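Local coordinates for protein PncC family amidohydrolase (Enterobacter asburiae, PDB 6L19) that probably hydrolyses the amide of nicotinamide mononucleotide to give nicotinic acid mononucleotide, as other PncC family amidohydrolases do, at residues S21-L26 with A52-V57. The protein carries 3 engineered substitutions. Sequence-based numbering, arbitrary orientation.
Sequences SKLTDL and AEFYDV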
# COMPACT_ATOMS: atom_id res chain seq x y z
N SER A 21 -7.05 -15.60 11.58
CA SER A 21 -7.98 -16.31 12.44
C SER A 21 -8.23 -15.55 13.75
O SER A 21 -9.37 -15.43 14.19
CB SER A 21 -7.46 -17.74 12.69
OG SER A 21 -7.80 -18.20 13.97
N LYS A 22 -7.17 -14.98 14.35
CA LYS A 22 -7.37 -14.13 15.53
C LYS A 22 -8.31 -12.96 15.24
O LYS A 22 -9.19 -12.65 16.04
CB LYS A 22 -6.04 -13.60 16.05
CG LYS A 22 -5.19 -14.59 16.83
CD LYS A 22 -5.65 -14.72 18.25
CE LYS A 22 -4.90 -15.84 18.96
NZ LYS A 22 -5.06 -15.75 20.43
N LEU A 23 -8.14 -12.32 14.08
CA LEU A 23 -8.93 -11.12 13.77
C LEU A 23 -10.37 -11.48 13.40
O LEU A 23 -11.31 -10.85 13.90
CB LEU A 23 -8.27 -10.35 12.62
CG LEU A 23 -6.88 -9.76 12.94
CD1 LEU A 23 -6.19 -9.26 11.65
CD2 LEU A 23 -6.97 -8.65 13.97
N THR A 24 -10.55 -12.45 12.50
CA THR A 24 -11.91 -12.78 12.08
C THR A 24 -12.73 -13.35 13.24
O THR A 24 -13.95 -13.16 13.27
CB THR A 24 -11.90 -13.76 10.90
OG1 THR A 24 -11.19 -14.95 11.26
CG2 THR A 24 -11.29 -13.12 9.67
N ASP A 25 -12.08 -14.00 14.21
CA ASP A 25 -12.81 -14.50 15.37
C ASP A 25 -13.62 -13.40 16.06
O ASP A 25 -14.72 -13.64 16.55
CB ASP A 25 -11.84 -15.13 16.38
CG ASP A 25 -11.48 -16.58 16.03
OD1 ASP A 25 -12.06 -17.15 15.08
OD2 ASP A 25 -10.59 -17.15 16.71
N LEU A 26 -13.08 -12.17 16.10
CA LEU A 26 -13.72 -11.06 16.79
C LEU A 26 -14.22 -9.99 15.83
O LEU A 26 -14.55 -8.88 16.26
CB LEU A 26 -12.74 -10.45 17.80
CG LEU A 26 -12.55 -11.32 19.05
CD1 LEU A 26 -11.37 -10.91 19.93
CD2 LEU A 26 -13.83 -11.29 19.86
N ALA A 52 -10.05 -10.45 2.59
CA ALA A 52 -11.18 -9.51 2.50
C ALA A 52 -12.03 -9.49 3.77
O ALA A 52 -12.75 -8.51 4.01
CB ALA A 52 -12.05 -9.85 1.30
N GLU A 53 -11.96 -10.52 4.61
CA GLU A 53 -12.72 -10.50 5.85
C GLU A 53 -12.07 -9.67 6.96
O GLU A 53 -12.71 -9.46 8.00
CB GLU A 53 -12.97 -11.92 6.37
CG GLU A 53 -13.36 -12.92 5.27
CD GLU A 53 -13.75 -14.30 5.81
OE1 GLU A 53 -13.28 -14.69 6.91
OE2 GLU A 53 -14.51 -15.01 5.11
N PHE A 54 -10.84 -9.18 6.79
CA PHE A 54 -10.24 -8.45 7.91
C PHE A 54 -9.34 -7.28 7.50
O PHE A 54 -8.91 -6.52 8.37
CB PHE A 54 -9.45 -9.41 8.81
CG PHE A 54 -8.24 -10.02 8.15
CD1 PHE A 54 -7.01 -9.38 8.19
CD2 PHE A 54 -8.33 -11.23 7.48
CE1 PHE A 54 -5.88 -9.95 7.57
CE2 PHE A 54 -7.21 -11.80 6.86
CZ PHE A 54 -6.00 -11.15 6.90
N TYR A 55 -9.06 -7.12 6.21
CA TYR A 55 -8.09 -6.13 5.76
C TYR A 55 -8.67 -5.36 4.59
O TYR A 55 -9.13 -5.95 3.61
CB TYR A 55 -6.77 -6.80 5.34
CG TYR A 55 -5.68 -5.81 4.97
CD1 TYR A 55 -5.18 -4.91 5.91
CD2 TYR A 55 -5.16 -5.77 3.69
CE1 TYR A 55 -4.20 -4.00 5.58
CE2 TYR A 55 -4.16 -4.87 3.36
CZ TYR A 55 -3.68 -3.99 4.32
OH TYR A 55 -2.70 -3.09 4.01
N ASP A 56 -8.63 -4.03 4.68
CA ASP A 56 -9.24 -3.20 3.64
C ASP A 56 -8.22 -2.21 3.09
O ASP A 56 -7.87 -2.27 1.91
CB ASP A 56 -10.47 -2.50 4.21
CG ASP A 56 -11.30 -1.78 3.15
OD1 ASP A 56 -10.97 -1.83 1.94
OD2 ASP A 56 -12.32 -1.18 3.54
N VAL A 57 -7.72 -1.31 3.94
CA VAL A 57 -6.96 -0.15 3.50
C VAL A 57 -5.49 -0.29 3.89
O VAL A 57 -5.16 -0.57 5.06
CB VAL A 57 -7.55 1.15 4.09
CG1 VAL A 57 -6.64 2.32 3.79
CG2 VAL A 57 -8.95 1.39 3.53
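Phe54 reaches across to the last turn of helix 12-25 and lies against Leu23 and Thr24, with Glu53 flanking Thr24. Followed outward, its side chain meets Leu23 from the first carbon: Phe54 CB lies 4.1 Å from Leu23 CB. Phe54 CG is folded back over its own backbone, flanked by N and C (chi1 66°), and this sets the ring against the helix. Leu23 CD1 is centred on Phe54 CD1 at 3.6 Å, the closest approach of the contact, with Phe54 CG and CE1 both at 4.1 Å from it. Phe54 CD2 has Thr24 CG2 at 4.1 Å. Both methyls lie on the same side of the ring plane and come at the ring obliquely, and the Leu23 and Phe54 side chains cross at about a right angle. With chi1 58°, Thr24 OG1 hydrogen-bonds to Ala20 O one turn back in its own helix, while CG2 faces the loop. Thr24 CG2 also meets Glu53, at 3.9 Å from Glu53 CB and 3.7 Å from Glu53 OE1, a van der Waals contact at the exposed border of the patch. The interface is small, 183 Å² in all, with Leu23 and Phe54 buried and Glu53 exposed. Leu28 and Leu166 also touch Leu23, and Leu45 of helix 40-46 packs on Phe54. The backbone of Phe54 is hydrogen-bonded to Leu30, the first residue of strand 30-35. The patch thus joins the C-terminal end of helix 12-25 to the loop entering strand 55-61, the outermost strand on that side of the chain's mixed sheet, whose Asp56 hydrogen-bonds Phe62 and Ser63 of the second subunit.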